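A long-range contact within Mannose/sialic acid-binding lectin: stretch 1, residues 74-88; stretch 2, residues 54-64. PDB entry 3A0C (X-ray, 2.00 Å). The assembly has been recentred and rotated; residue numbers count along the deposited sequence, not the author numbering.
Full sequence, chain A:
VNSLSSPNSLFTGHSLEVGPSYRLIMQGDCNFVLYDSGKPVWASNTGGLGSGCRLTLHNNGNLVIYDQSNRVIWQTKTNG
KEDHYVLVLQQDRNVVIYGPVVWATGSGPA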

# COMPACT_ATOMS: atom_id res chain seq x y z
N TRP A 74 2.66 -22.08 3.43
CA TRP A 74 2.29 -21.13 4.49
C TRP A 74 1.14 -20.26 3.99
O TRP A 74 1.02 -20.01 2.79
CB TRP A 74 3.52 -20.26 4.81
CG TRP A 74 3.35 -19.20 5.86
CD1 TRP A 74 3.65 -19.32 7.18
CD2 TRP A 74 2.91 -17.85 5.66
NE1 TRP A 74 3.42 -18.12 7.83
CE2 TRP A 74 2.96 -17.20 6.92
CE3 TRP A 74 2.46 -17.12 4.55
CZ2 TRP A 74 2.60 -15.87 7.09
CZ3 TRP A 74 2.10 -15.80 4.72
CH2 TRP A 74 2.17 -15.18 5.98
N GLN A 75 0.29 -19.79 4.91
CA GLN A 75 -0.84 -18.95 4.55
C GLN A 75 -1.38 -18.23 5.78
O GLN A 75 -1.33 -18.76 6.88
CB GLN A 75 -1.97 -19.80 3.95
CG GLN A 75 -2.60 -20.75 4.95
CD GLN A 75 -3.69 -21.60 4.34
OE1 GLN A 75 -4.65 -21.07 3.80
NE2 GLN A 75 -3.54 -22.92 4.44
N THR A 76 -1.90 -17.03 5.58
CA THR A 76 -2.44 -16.28 6.70
C THR A 76 -3.87 -16.76 6.91
O THR A 76 -4.49 -16.52 7.95
CB THR A 76 -2.45 -14.77 6.41
OG1 THR A 76 -3.39 -14.49 5.37
CG2 THR A 76 -1.09 -14.32 5.96
N LYS A 77 -4.38 -17.45 5.89
CA LYS A 77 -5.74 -17.99 5.88
C LYS A 77 -6.80 -16.92 6.17
O LYS A 77 -7.87 -17.20 6.70
CB LYS A 77 -5.85 -19.14 6.88
CG LYS A 77 -7.16 -19.89 6.81
CD LYS A 77 -7.07 -21.23 7.53
CE LYS A 77 -8.45 -21.83 7.73
NZ LYS A 77 -8.38 -23.21 8.29
N THR A 78 -6.50 -15.68 5.80
CA THR A 78 -7.39 -14.55 6.02
C THR A 78 -8.18 -14.25 4.75
O THR A 78 -8.25 -13.11 4.29
CB THR A 78 -6.59 -13.31 6.39
OG1 THR A 78 -5.66 -13.04 5.34
CG2 THR A 78 -5.83 -13.53 7.69
N ASN A 79 -8.78 -15.28 4.17
CA ASN A 79 -9.54 -15.09 2.95
C ASN A 79 -11.01 -14.81 3.22
O ASN A 79 -11.68 -15.55 3.94
CB ASN A 79 -9.40 -16.31 2.06
CG ASN A 79 -9.81 -17.58 2.74
OD1 ASN A 79 -9.21 -17.98 3.74
ND2 ASN A 79 -10.85 -18.22 2.22
N GLY A 80 -11.52 -13.74 2.62
CA GLY A 80 -12.91 -13.38 2.80
C GLY A 80 -13.52 -12.99 1.47
O GLY A 80 -13.39 -13.72 0.48
N LYS A 81 -14.17 -11.83 1.45
CA LYS A 81 -14.82 -11.32 0.24
C LYS A 81 -13.91 -11.22 -0.96
O LYS A 81 -12.86 -10.57 -0.93
CB LYS A 81 -15.46 -9.96 0.51
CG LYS A 81 -15.93 -9.26 -0.76
CD LYS A 81 -17.02 -8.24 -0.49
CE LYS A 81 -17.11 -7.24 -1.65
NZ LYS A 81 -17.13 -7.86 -3.01
N GLU A 82 -14.34 -11.88 -2.04
CA GLU A 82 -13.62 -11.89 -3.31
C GLU A 82 -13.68 -10.49 -3.91
O GLU A 82 -14.71 -10.08 -4.41
CB GLU A 82 -14.31 -12.90 -4.23
CG GLU A 82 -13.74 -13.00 -5.61
CD GLU A 82 -12.30 -13.41 -5.61
OE1 GLU A 82 -11.96 -14.43 -4.98
OE2 GLU A 82 -11.51 -12.71 -6.26
N ASP A 83 -12.57 -9.76 -3.84
CA ASP A 83 -12.51 -8.39 -4.35
C ASP A 83 -11.06 -8.15 -4.78
O ASP A 83 -10.54 -8.87 -5.64
CB ASP A 83 -12.91 -7.42 -3.22
CG ASP A 83 -13.21 -6.01 -3.72
OD1 ASP A 83 -12.31 -5.36 -4.28
OD2 ASP A 83 -14.36 -5.54 -3.54
N HIS A 84 -10.43 -7.15 -4.17
CA HIS A 84 -9.03 -6.81 -4.43
C HIS A 84 -8.43 -6.30 -3.12
O HIS A 84 -9.06 -5.51 -2.43
CB HIS A 84 -8.93 -5.74 -5.53
CG HIS A 84 -9.14 -6.28 -6.91
ND1 HIS A 84 -8.28 -7.18 -7.51
CD2 HIS A 84 -10.13 -6.06 -7.81
CE1 HIS A 84 -8.73 -7.50 -8.71
NE2 HIS A 84 -9.86 -6.83 -8.91
N TYR A 85 -7.24 -6.78 -2.79
CA TYR A 85 -6.53 -6.41 -1.56
C TYR A 85 -5.10 -5.99 -1.86
O TYR A 85 -4.64 -6.06 -3.01
CB TYR A 85 -6.51 -7.60 -0.59
CG TYR A 85 -7.88 -8.04 -0.15
CD1 TYR A 85 -8.76 -8.67 -1.04
CD2 TYR A 85 -8.31 -7.81 1.15
CE1 TYR A 85 -10.05 -9.05 -0.64
CE2 TYR A 85 -9.60 -8.18 1.57
CZ TYR A 85 -10.47 -8.80 0.67
OH TYR A 85 -11.74 -9.17 1.07
N VAL A 86 -4.40 -5.56 -0.81
CA VAL A 86 -3.03 -5.10 -0.97
C VAL A 86 -2.20 -5.46 0.27
O VAL A 86 -2.70 -5.45 1.39
CB VAL A 86 -2.99 -3.53 -1.21
CG1 VAL A 86 -3.43 -2.78 0.06
CG2 VAL A 86 -1.61 -3.08 -1.67
N LEU A 87 -0.93 -5.79 0.04
CA LEU A 87 0.00 -6.13 1.11
C LEU A 87 0.96 -4.93 1.16
O LEU A 87 1.64 -4.64 0.17
CB LEU A 87 0.77 -7.39 0.72
CG LEU A 87 1.73 -8.05 1.71
CD1 LEU A 87 2.36 -9.27 1.05
CD2 LEU A 87 2.83 -7.09 2.12
N VAL A 88 1.01 -4.24 2.29
CA VAL A 88 1.86 -3.06 2.43
C VAL A 88 2.98 -3.12 3.49
O VAL A 88 2.72 -3.40 4.66
CB VAL A 88 0.96 -1.78 2.72
CG1 VAL A 88 1.81 -0.51 2.85
CG2 VAL A 88 -0.06 -1.61 1.62
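Stretch 2 (54-64) RLTLHNNGNLV

Stretch 2 folds as a hairpin whose tip nests in the long loop of stretch 1. It enters as strand 54–57, reverses through a type I turn from His58 to Gly61, closed by Gly61 N to His58 O at 3.1 Å, and returns as a strand at Leu63 and Val64. Thr56 and Val64 pair their backbones in both directions, with 2.8 Å from each N to the other's O.

The returning arm runs antiparallel to the strand at Trp74 and Gln75. Gln75 and Val64 form a non-hydrogen-bonded bridge pair, their CA atoms 4.2 Å apart and their side chains on the same face of the sheet. Just beyond, Thr76 N donates to Leu63 O at 3.0 Å, while Leu63 N returns a weak bond to Thr76 OG1 at 3.4 Å. The end of the Asn62 side chain reaches into the bend of stretch 1, its OD1 2.7 Å from Lys77 N.

Past this point the loop of stretch 1 runs back along the turn in uneven steps. Thr78 OG1 donates to Gly61 O at 2.8 Å, Gly80 N to Asn60 O at 2.6 Å, and Asp83 N to Asn59 O at 2.8 Å. The fit is close at Gly61, whose CA lies 3.6 Å from the centroid of the Tyr85 ring. Without a CB, which would sit 3.1 Å from Tyr85 CE2, Gly61 can lie over the ring face; its backbone angles themselves call for glycine. Asn59 O meets the ring edge, 3.0 Å from Tyr85 CE1.

Farther along stretch 1, strand 86–88 passes strand 54–57 with N-to-C directions 123° apart and axes 8.5 Å apart at closest approach. Leu87 and Leu57 point toward each other's stretch and share the space between, Leu87 CB 3.9 Å from Leu57 CD2; Leu87 CD1 reaches Leu55 CD2 at 3.6 Å. The Trp74 ring extends this apolar packing, its CZ3 4.1 Å from Leu63 CD2.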

# COMPACT_ATOMS: atom_id res chain seq x y z
N ARG A 54 6.99 -18.57 -4.02
CA ARG A 54 6.45 -17.27 -4.40
C ARG A 54 5.40 -16.93 -3.35
O ARG A 54 4.78 -17.81 -2.78
CB ARG A 54 5.80 -17.31 -5.78
CG ARG A 54 4.59 -18.22 -5.89
CD ARG A 54 4.04 -18.23 -7.30
NE ARG A 54 3.28 -19.44 -7.60
CZ ARG A 54 2.02 -19.65 -7.25
NH1 ARG A 54 1.34 -18.71 -6.59
NH2 ARG A 54 1.43 -20.79 -7.56
N LEU A 55 5.24 -15.65 -3.07
CA LEU A 55 4.24 -15.21 -2.10
C LEU A 55 3.12 -14.58 -2.90
O LEU A 55 3.30 -13.55 -3.52
CB LEU A 55 4.84 -14.18 -1.14
CG LEU A 55 3.83 -13.62 -0.13
CD1 LEU A 55 3.78 -14.49 1.12
CD2 LEU A 55 4.22 -12.20 0.22
N THR A 56 1.95 -15.20 -2.88
CA THR A 56 0.83 -14.70 -3.64
C THR A 56 -0.24 -14.13 -2.72
O THR A 56 -0.59 -14.75 -1.71
CB THR A 56 0.20 -15.82 -4.50
OG1 THR A 56 1.20 -16.43 -5.31
CG2 THR A 56 -0.87 -15.26 -5.39
N LEU A 57 -0.74 -12.94 -3.06
CA LEU A 57 -1.85 -12.34 -2.31
C LEU A 57 -3.08 -12.49 -3.24
O LEU A 57 -3.18 -11.82 -4.26
CB LEU A 57 -1.59 -10.86 -2.00
CG LEU A 57 -2.78 -10.12 -1.35
CD1 LEU A 57 -3.13 -10.79 -0.05
CD2 LEU A 57 -2.45 -8.67 -1.10
N HIS A 58 -3.99 -13.38 -2.89
CA HIS A 58 -5.19 -13.62 -3.69
C HIS A 58 -6.22 -12.51 -3.54
O HIS A 58 -6.16 -11.71 -2.60
CB HIS A 58 -5.84 -14.95 -3.28
CG HIS A 58 -4.96 -16.13 -3.50
ND1 HIS A 58 -4.62 -16.57 -4.76
CD2 HIS A 58 -4.30 -16.94 -2.63
CE1 HIS A 58 -3.79 -17.60 -4.66
NE2 HIS A 58 -3.58 -17.84 -3.38
N ASN A 59 -7.17 -12.46 -4.47
CA ASN A 59 -8.20 -11.43 -4.44
C ASN A 59 -9.17 -11.55 -3.28
O ASN A 59 -10.02 -10.68 -3.11
CB ASN A 59 -9.01 -11.41 -5.73
CG ASN A 59 -8.20 -10.97 -6.93
OD1 ASN A 59 -7.40 -10.04 -6.85
ND2 ASN A 59 -8.41 -11.64 -8.05
N ASN A 60 -9.05 -12.62 -2.49
CA ASN A 60 -9.93 -12.79 -1.34
C ASN A 60 -9.26 -12.41 -0.02
O ASN A 60 -9.84 -12.57 1.05
CB ASN A 60 -10.51 -14.22 -1.28
CG ASN A 60 -9.45 -15.27 -1.05
OD1 ASN A 60 -8.26 -15.01 -1.10
ND2 ASN A 60 -9.89 -16.49 -0.79
N GLY A 61 -8.03 -11.90 -0.11
CA GLY A 61 -7.34 -11.46 1.08
C GLY A 61 -6.42 -12.48 1.70
O GLY A 61 -5.78 -12.20 2.70
N ASN A 62 -6.36 -13.66 1.10
CA ASN A 62 -5.51 -14.70 1.63
C ASN A 62 -4.10 -14.59 1.06
O ASN A 62 -3.92 -14.55 -0.15
CB ASN A 62 -6.11 -16.09 1.34
CG ASN A 62 -5.42 -17.21 2.10
OD1 ASN A 62 -5.05 -17.05 3.26
ND2 ASN A 62 -5.26 -18.35 1.46
N LEU A 63 -3.11 -14.51 1.95
CA LEU A 63 -1.71 -14.42 1.56
C LEU A 63 -1.10 -15.82 1.71
O LEU A 63 -1.03 -16.36 2.83
CB LEU A 63 -1.00 -13.42 2.47
CG LEU A 63 0.43 -13.09 2.09
CD1 LEU A 63 0.49 -12.43 0.72
CD2 LEU A 63 0.98 -12.18 3.16
N VAL A 64 -0.65 -16.40 0.61
CA VAL A 64 -0.11 -17.76 0.60
C VAL A 64 1.29 -17.94 0.02
O VAL A 64 1.66 -17.24 -0.93
CB VAL A 64 -1.07 -18.68 -0.19
CG1 VAL A 64 -0.67 -20.14 -0.05
CG2 VAL A 64 -2.51 -18.43 0.26